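Local structure of LEOA (Escherichia coli, 4AUR) at residues 340-345 and 352-357; 357-362 and 504-509. The protein is a bacterial dynamin-like GTPase that probably binds and hydrolyses GTP. All coordinates share one frame; numbering follows the deposited sequence.

Contact 1. Residues 340-345 and 352-357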
HETATM    1  N   MSE A 340     -28.367  38.434 -49.435  1.00 31.48           N
HETATM    2  CA  MSE A 340     -28.093  39.789 -49.906  1.00 34.27           C
HETATM    3  C   MSE A 340     -27.801  39.793 -51.410  1.00 32.79           C
HETATM    4  O   MSE A 340     -28.231  40.681 -52.116  1.00 33.61           O
HETATM    5  CB  MSE A 340     -27.005  40.498 -49.067  1.00 35.70           C
HETATM    6  CG  MSE A 340     -27.391  40.903 -47.638  1.00 35.24           C
HETATM    7 SE   MSE A 340     -28.979  42.061 -47.573  0.81 42.47          SE
HETATM    8  CE  MSE A 340     -28.080  43.801 -47.834  1.00 44.36           C
ATOM      9  N   SER A 341     -27.090  38.810 -51.928  1.00 32.62           N
ATOM     10  CA  SER A 341     -26.780  38.805 -53.357  1.00 34.18           C
ATOM     11  C   SER A 341     -28.002  38.436 -54.216  1.00 34.51           C
ATOM     12  O   SER A 341     -28.033  38.683 -55.423  1.00 34.81           O
ATOM     13  CB  SER A 341     -25.647  37.831 -53.646  1.00 34.34           C
ATOM     14  OG  SER A 341     -26.140  36.516 -53.508  1.00 36.86           O
ATOM     15  N   GLN A 342     -28.996  37.829 -53.593  1.00 34.65           N
ATOM     16  CA  GLN A 342     -30.238  37.567 -54.258  1.00 34.57           C
ATOM     17  C   GLN A 342     -31.041  38.831 -54.346  1.00 34.91           C
ATOM     18  O   GLN A 342     -31.820  39.013 -55.278  1.00 36.36           O
ATOM     19  CB  GLN A 342     -31.055  36.546 -53.490  1.00 36.75           C
ATOM     20  CG  GLN A 342     -30.675  35.120 -53.770  1.00 36.92           C
ATOM     21  CD  GLN A 342     -31.685  34.181 -53.173  1.00 39.97           C
ATOM     22  OE1 GLN A 342     -32.890  34.313 -53.402  1.00 39.82           O
ATOM     23  NE2 GLN A 342     -31.207  33.231 -52.389  1.00 43.95           N
ATOM     24  N   LEU A 343     -30.880  39.692 -53.355  1.00 36.41           N
ATOM     25  CA  LEU A 343     -31.689  40.893 -53.279  1.00 37.84           C
ATOM     26  C   LEU A 343     -31.240  41.917 -54.272  1.00 42.19           C
ATOM     27  O   LEU A 343     -32.065  42.482 -54.973  1.00 47.46           O
ATOM     28  CB  LEU A 343     -31.628  41.515 -51.889  1.00 36.35           C
ATOM     29  CG  LEU A 343     -32.391  42.833 -51.708  1.00 37.28           C
ATOM     30  CD1 LEU A 343     -33.836  42.770 -52.188  1.00 38.47           C
ATOM     31  CD2 LEU A 343     -32.374  43.235 -50.247  1.00 38.94           C
ATOM     32  N   ARG A 344     -29.939  42.172 -54.342  1.00 46.71           N
ATOM     33  CA  ARG A 344     -29.474  43.366 -55.045  1.00 51.32           C
ATOM     34  C   ARG A 344     -29.829  43.430 -56.543  1.00 50.72           C
ATOM     35  O   ARG A 344     -29.972  44.530 -57.073  1.00 53.04           O
ATOM     36  CB  ARG A 344     -27.983  43.644 -54.789  1.00 54.27           C
ATOM     37  CG  ARG A 344     -26.970  42.720 -55.467  1.00 59.53           C
ATOM     38  CD  ARG A 344     -25.531  43.200 -55.191  1.00 63.51           C
ATOM     39  NE  ARG A 344     -25.260  43.407 -53.749  1.00 65.08           N
ATOM     40  CZ  ARG A 344     -24.740  42.500 -52.907  1.00 59.93           C
ATOM     41  NH1 ARG A 344     -24.385  41.275 -53.319  1.00 56.68           N
ATOM     42  NH2 ARG A 344     -24.567  42.829 -51.631  1.00 57.97           N
ATOM     43  N   PRO A 345     -30.015  42.276 -57.215  1.00 47.39           N
ATOM     44  CA  PRO A 345     -30.359  42.357 -58.631  1.00 47.20           C
ATOM     45  C   PRO A 345     -31.855  42.413 -58.953  1.00 42.19           C
ATOM     46  O   PRO A 345     -32.220  42.491 -60.101  1.00 44.62           O
ATOM     47  CB  PRO A 345     -29.738  41.074 -59.220  1.00 48.26           C
ATOM     48  CG  PRO A 345     -29.170  40.287 -58.075  1.00 47.60           C
ATOM     49  CD  PRO A 345     -29.714  40.892 -56.822  1.00 48.51           C
ATOM     50  N   ARG A 352     -42.029  40.142 -54.450  1.00 29.24           N
ATOM     51  CA  ARG A 352     -42.958  39.308 -53.736  1.00 27.90           C
ATOM     52  C   ARG A 352     -42.461  37.889 -53.775  1.00 27.37           C
ATOM     53  O   ARG A 352     -42.339  37.255 -52.743  1.00 28.99           O
ATOM     54  CB  ARG A 352     -44.372  39.455 -54.309  1.00 28.62           C
ATOM     55  CG  ARG A 352     -45.399  38.435 -53.845  1.00 29.10           C
ATOM     56  CD  ARG A 352     -45.554  38.327 -52.332  1.00 29.17           C
ATOM     57  NE  ARG A 352     -46.574  37.318 -52.053  1.00 30.22           N
ATOM     58  CZ  ARG A 352     -47.889  37.540 -51.966  1.00 29.60           C
ATOM     59  NH1 ARG A 352     -48.398  38.760 -52.094  1.00 29.92           N
ATOM     60  NH2 ARG A 352     -48.704  36.522 -51.729  1.00 29.62           N
ATOM     61  N   PRO A 353     -42.125  37.371 -54.957  1.00 27.98           N
ATOM     62  CA  PRO A 353     -41.575  36.012 -54.891  1.00 26.29           C
ATOM     63  C   PRO A 353     -40.466  35.895 -53.870  1.00 24.89           C
ATOM     64  O   PRO A 353     -40.369  34.881 -53.204  1.00 27.12           O
ATOM     65  CB  PRO A 353     -41.019  35.781 -56.289  1.00 26.96           C
ATOM     66  CG  PRO A 353     -41.781  36.692 -57.164  1.00 27.65           C
ATOM     67  CD  PRO A 353     -42.254  37.855 -56.337  1.00 27.39           C
ATOM     68  N   PHE A 354     -39.640  36.927 -53.752  1.00 24.49           N
ATOM     69  CA  PHE A 354     -38.502  36.901 -52.862  1.00 25.32           C
ATOM     70  C   PHE A 354     -38.922  36.844 -51.412  1.00 26.38           C
ATOM     71  O   PHE A 354     -38.443  36.009 -50.691  1.00 28.38           O
ATOM     72  CB  PHE A 354     -37.601  38.101 -53.076  1.00 25.92           C
ATOM     73  CG  PHE A 354     -36.479  38.198 -52.072  1.00 25.96           C
ATOM     74  CD1 PHE A 354     -35.382  37.364 -52.164  1.00 24.55           C
ATOM     75  CD2 PHE A 354     -36.528  39.124 -51.037  1.00 25.46           C
ATOM     76  CE1 PHE A 354     -34.349  37.453 -51.259  1.00 24.40           C
ATOM     77  CE2 PHE A 354     -35.501  39.203 -50.113  1.00 26.37           C
ATOM     78  CZ  PHE A 354     -34.406  38.364 -50.226  1.00 25.21           C
HETATM   79  N   MSE A 355     -39.827  37.721 -50.999  1.00 27.93           N
HETATM   80  CA  MSE A 355     -40.327  37.734 -49.640  1.00 28.00           C
HETATM   81  C   MSE A 355     -40.987  36.420 -49.281  1.00 29.07           C
HETATM   82  O   MSE A 355     -40.837  35.921 -48.162  1.00 28.10           O
HETATM   83  CB  MSE A 355     -41.353  38.850 -49.504  1.00 28.82           C
HETATM   84  CG  MSE A 355     -40.771  40.233 -49.732  1.00 31.64           C
HETATM   85 SE   MSE A 355     -42.143  41.678 -49.820  0.98 38.57          SE
HETATM   86  CE  MSE A 355     -43.605  40.851 -48.802  1.00 36.50           C
ATOM     87  N   ASP A 356     -41.751  35.853 -50.210  1.00 29.32           N
ATOM     88  CA  ASP A 356     -42.485  34.610 -49.934  1.00 30.98           C
ATOM     89  C   ASP A 356     -41.556  33.421 -49.700  1.00 30.34           C
ATOM     90  O   ASP A 356     -41.811  32.543 -48.852  1.00 27.16           O
ATOM     91  CB  ASP A 356     -43.381  34.230 -51.113  1.00 31.51           C
ATOM     92  CG  ASP A 356     -44.820  34.652 -50.944  1.00 31.83           C
ATOM     93  OD1 ASP A 356     -45.318  34.824 -49.817  1.00 30.95           O
ATOM     94  OD2 ASP A 356     -45.472  34.784 -52.000  1.00 36.88           O
ATOM     95  N   ASP A 357     -40.505  33.382 -50.502  1.00 29.68           N
ATOM     96  CA  ASP A 357     -39.751  32.164 -50.677  1.00 30.12           C
ATOM     97  C   ASP A 357     -38.503  32.180 -49.848  1.00 29.30           C
ATOM     98  O   ASP A 357     -38.004  31.121 -49.505  1.00 31.40           O
ATOM     99  CB  ASP A 357     -39.443  31.954 -52.168  1.00 32.24           C
ATOM    100  CG  ASP A 357     -40.710  31.594 -52.990  1.00 31.37           C
ATOM    101  OD1 ASP A 357     -41.653  31.008 -52.413  1.00 32.28           O
ATOM    102  OD2 ASP A 357     -40.768  31.902 -54.197  1.00 30.51           O
TER

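Contact 2. Residues 357-362 and 504-509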
ATOM      1  N   ASP A 357     -40.505  33.382 -50.502  1.00 29.68           N
ATOM      2  CA  ASP A 357     -39.751  32.164 -50.677  1.00 30.12           C
ATOM      3  C   ASP A 357     -38.503  32.180 -49.848  1.00 29.30           C
ATOM      4  O   ASP A 357     -38.004  31.121 -49.505  1.00 31.40           O
ATOM      5  CB  ASP A 357     -39.443  31.954 -52.168  1.00 32.24           C
ATOM      6  CG  ASP A 357     -40.710  31.594 -52.990  1.00 31.37           C
ATOM      7  OD1 ASP A 357     -41.653  31.008 -52.413  1.00 32.28           O
ATOM      8  OD2 ASP A 357     -40.768  31.902 -54.197  1.00 30.51           O
ATOM      9  N   GLU A 358     -38.035  33.368 -49.469  1.00 27.43           N
ATOM     10  CA  GLU A 358     -36.823  33.489 -48.702  1.00 26.49           C
ATOM     11  C   GLU A 358     -36.949  34.041 -47.291  1.00 28.00           C
ATOM     12  O   GLU A 358     -36.176  33.640 -46.423  1.00 28.59           O
ATOM     13  CB  GLU A 358     -35.862  34.313 -49.493  1.00 26.94           C
ATOM     14  CG  GLU A 358     -35.435  33.621 -50.783  1.00 29.02           C
ATOM     15  CD  GLU A 358     -34.472  32.483 -50.524  1.00 28.89           C
ATOM     16  OE1 GLU A 358     -34.403  32.032 -49.376  1.00 29.29           O
ATOM     17  OE2 GLU A 358     -33.767  32.051 -51.450  1.00 32.66           O
ATOM     18  N   LEU A 359     -37.941  34.903 -47.059  1.00 28.66           N
ATOM     19  CA  LEU A 359     -38.148  35.611 -45.801  1.00 26.99           C
ATOM     20  C   LEU A 359     -39.398  35.213 -45.055  1.00 26.05           C
ATOM     21  O   LEU A 359     -39.391  35.088 -43.836  1.00 26.87           O
ATOM     22  CB  LEU A 359     -38.292  37.094 -46.112  1.00 28.85           C
ATOM     23  CG  LEU A 359     -37.015  37.843 -46.510  1.00 29.96           C
ATOM     24  CD1 LEU A 359     -37.288  39.129 -47.278  1.00 29.87           C
ATOM     25  CD2 LEU A 359     -36.250  38.185 -45.254  1.00 30.94           C
ATOM     26  N   GLY A 360     -40.499  35.090 -45.778  1.00 26.43           N
ATOM     27  CA  GLY A 360     -41.783  34.711 -45.194  1.00 25.63           C
ATOM     28  C   GLY A 360     -42.648  35.936 -45.174  1.00 27.10           C
ATOM     29  O   GLY A 360     -42.171  36.971 -44.804  1.00 27.61           O
ATOM     30  N   TYR A 361     -43.917  35.841 -45.577  1.00 30.07           N
ATOM     31  CA  TYR A 361     -44.767  37.034 -45.653  1.00 30.68           C
ATOM     32  C   TYR A 361     -46.189  36.717 -45.221  1.00 30.80           C
ATOM     33  O   TYR A 361     -46.868  35.961 -45.880  1.00 33.89           O
ATOM     34  CB  TYR A 361     -44.710  37.612 -47.075  1.00 31.03           C
ATOM     35  CG  TYR A 361     -45.590  38.820 -47.331  1.00 31.61           C
ATOM     36  CD1 TYR A 361     -45.742  39.838 -46.383  1.00 32.55           C
ATOM     37  CD2 TYR A 361     -46.237  38.958 -48.535  1.00 32.25           C
ATOM     38  CE1 TYR A 361     -46.545  40.936 -46.625  1.00 32.33           C
ATOM     39  CE2 TYR A 361     -47.038  40.044 -48.790  1.00 33.00           C
ATOM     40  CZ  TYR A 361     -47.193  41.029 -47.838  1.00 35.08           C
ATOM     41  OH  TYR A 361     -48.016  42.102 -48.137  1.00 39.72           O
ATOM     42  N   THR A 362     -46.620  37.321 -44.117  1.00 31.67           N
ATOM     43  CA  THR A 362     -47.829  36.931 -43.386  1.00 35.53           C
ATOM     44  C   THR A 362     -48.601  38.200 -42.947  1.00 37.43           C
ATOM     45  O   THR A 362     -48.074  39.308 -43.064  1.00 40.92           O
ATOM     46  CB  THR A 362     -47.423  36.086 -42.153  1.00 38.34           C
ATOM     47  OG1 THR A 362     -46.708  34.923 -42.575  1.00 40.87           O
ATOM     48  CG2 THR A 362     -48.613  35.606 -41.385  1.00 42.25           C
ATOM     49  N   ALA A 504     -33.178  44.713 -46.697  1.00 35.03           N
ATOM     50  CA  ALA A 504     -31.866  44.569 -46.078  1.00 34.26           C
ATOM     51  C   ALA A 504     -31.913  44.757 -44.566  1.00 34.62           C
ATOM     52  O   ALA A 504     -31.372  43.971 -43.840  1.00 32.57           O
ATOM     53  CB  ALA A 504     -30.897  45.555 -46.689  1.00 33.79           C
ATOM     54  N   LYS A 505     -32.581  45.797 -44.096  1.00 39.05           N
ATOM     55  CA  LYS A 505     -32.589  46.087 -42.674  1.00 41.88           C
ATOM     56  C   LYS A 505     -33.241  44.893 -42.006  1.00 41.07           C
ATOM     57  O   LYS A 505     -32.780  44.415 -40.981  1.00 41.35           O
ATOM     58  CB  LYS A 505     -33.361  47.389 -42.363  1.00 48.19           C
ATOM     59  CG  LYS A 505     -32.636  48.377 -41.441  1.00 54.39           C
ATOM     60  CD  LYS A 505     -31.665  49.288 -42.222  1.00 58.88           C
ATOM     61  CE  LYS A 505     -30.501  49.855 -41.381  1.00 58.79           C
ATOM     62  NZ  LYS A 505     -30.851  51.046 -40.549  1.00 54.95           N
ATOM     63  N   ILE A 506     -34.307  44.392 -42.617  1.00 40.50           N
ATOM     64  CA  ILE A 506     -34.982  43.190 -42.119  1.00 40.05           C
ATOM     65  C   ILE A 506     -34.080  41.939 -42.138  1.00 38.05           C
ATOM     66  O   ILE A 506     -34.070  41.157 -41.203  1.00 36.43           O
ATOM     67  CB  ILE A 506     -36.264  42.925 -42.928  1.00 39.96           C
ATOM     68  CG1 ILE A 506     -37.300  44.014 -42.585  1.00 42.89           C
ATOM     69  CG2 ILE A 506     -36.800  41.528 -42.638  1.00 40.49           C
ATOM     70  CD1 ILE A 506     -38.580  44.017 -43.405  1.00 42.31           C
ATOM     71  N   ILE A 507     -33.337  41.761 -43.220  1.00 35.50           N
ATOM     72  CA  ILE A 507     -32.481  40.606 -43.390  1.00 32.66           C
ATOM     73  C   ILE A 507     -31.332  40.620 -42.395  1.00 33.75           C
ATOM     74  O   ILE A 507     -31.031  39.612 -41.775  1.00 31.71           O
ATOM     75  CB  ILE A 507     -31.956  40.562 -44.828  1.00 30.76           C
ATOM     76  CG1 ILE A 507     -33.044  39.996 -45.729  1.00 30.04           C
ATOM     77  CG2 ILE A 507     -30.717  39.699 -44.927  1.00 31.31           C
ATOM     78  CD1 ILE A 507     -32.745  40.081 -47.202  1.00 30.38           C
ATOM     79  N   LYS A 508     -30.700  41.774 -42.245  1.00 35.11           N
ATOM     80  CA  LYS A 508     -29.538  41.907 -41.404  1.00 35.85           C
ATOM     81  C   LYS A 508     -29.871  41.783 -39.941  1.00 35.97           C
ATOM     82  O   LYS A 508     -29.145  41.154 -39.209  1.00 35.94           O
ATOM     83  CB  LYS A 508     -28.868  43.255 -41.640  1.00 39.75           C
ATOM     84  CG  LYS A 508     -28.134  43.328 -42.960  1.00 44.40           C
ATOM     85  CD  LYS A 508     -27.439  44.665 -43.184  1.00 48.46           C
ATOM     86  CE  LYS A 508     -26.388  44.503 -44.285  1.00 54.25           C
ATOM     87  NZ  LYS A 508     -26.081  45.752 -45.044  1.00 54.80           N
ATOM     88  N   GLU A 509     -30.958  42.389 -39.501  1.00 37.47           N
ATOM     89  CA  GLU A 509     -31.206  42.515 -38.074  1.00 41.26           C
ATOM     90  C   GLU A 509     -30.945  41.217 -37.309  1.00 40.71           C
ATOM     91  O   GLU A 509     -30.121  41.202 -36.400  1.00 44.44           O
ATOM     92  CB  GLU A 509     -32.615  43.051 -37.806  1.00 49.66           C
ATOM     93  CG  GLU A 509     -33.119  42.922 -36.368  1.00 58.73           C
ATOM     94  CD  GLU A 509     -34.402  43.725 -36.108  1.00 70.95           C
ATOM     95  OE1 GLU A 509     -35.270  43.832 -37.027  1.00 71.07           O
ATOM     96  OE2 GLU A 509     -34.544  44.249 -34.971  1.00 74.21           O
TER

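Contact 1. Residues 340-345 and 352-357
Phe354 points its ring at helix 275-343, where Gln342 and Leu343 receive it. The nearest backbones at this point are those of Leu343 and Phe354, with CA atoms 7.9 Å apart, so side chains must fill the gap. The backbone of Phe354 aims CB at the partner, and chi1 of 174°, with CG anti to N and beside the carbonyl carbon, sets where the ring goes from there. Gln342 CB approaches Phe354 CE1 to 4.1 Å, and its OE1 sits near the ring plane at the CD1–CE1 edge. The amide plane is turned 85° from that of the ring. No hydrogen bond crosses between the segments; the contact is one of a helical hairpin, in which helix 351-359 turns back beside the end of helix 275-343 within the dynamin-like helical domain. Leu343 completes it with CD1, which lies obliquely to the ring, 4.4 Å from Phe354 CE2. The amide nitrogen of Gln342 is held by Gln338 OE1 and Glu358 OE2, which would limit rotation of the amide. On helix 351-359, Arg352 NE donates to Asp356 OD2 within a salt bridge at 2.8 Å, nearly straight (167°), in the guanidinium plane but from above the carboxylate plane.

Contact 2. Residues 357-362 and 504-509
Leu359 and Ile507 are the closest backbone pair, their CA atoms 7.9 Å apart, where the last part of helix 351-359, with its wider pi-type turn, passes helix 489-518. Just beyond, Gly360 leaves helical geometry with a positive phi of 107° and the chain continues as a loop. The contact itself rests on one leucine set against two neighbouring isoleucines. Leu359 directs its side chain at the helix, and its CD2 methyl does the touching. That methyl lies 3.7 Å from Ile507 CG1, a separation expected for carbon atoms in van der Waals contact, and the two side chains cross at about a right angle. Ile507 does not aim its CB straight at the partner; CG1, placed beside the backbone N (chi1 -79°), carries the branch over to the leucine, while CG2 is anti to that nitrogen. Ile506 adds a looser touch from the preceding position, its CG2 standing 4.3 Å from Leu359 CD2. No hydrogen bond links the segments, so the attraction between them is apolar. Further side chains enclose the group: Phe354 touches both Leu359 and Ile507, Met340 of helix 275-343 packs on Ile507, Val366 meets Leu359, and Thr460 lies against Ile506. The departing chain is anchored separately, by backbone hydrogen bonds between Leu359 and both Lys369 and Leu370 and between Gly360 and Gly367, and by Tyr361 OH bonding to Gly471 O. The contact packs the end of helix 351-359 against the flank of helix 489-518, both running opposite to the end of helix 275-343, in the helical bundle at the far end of the elongated dynamin-like helical domain, centred about 70 Å from the centre of the chain.

Overall arrangement
From the N terminus, the chain passes through the GTPase fold and then runs out along the long helix 275-343. Contact 1 closes the short connection to helix 351-359, with only six residues between its segments. Contact 2 opens at Asp357, which both contacts share, and closes a far larger loop of 141 residues when the chain returns in helix 489-518. The two loops therefore follow in series, neither nesting nor crossing. Their centres lie 9 Å apart and both use helix 351-359: contact 1 ties it to the outgoing long helix, contact 2 to the returning one. Together they join three helices of the dynamin-like helical domain far from the chain's centre.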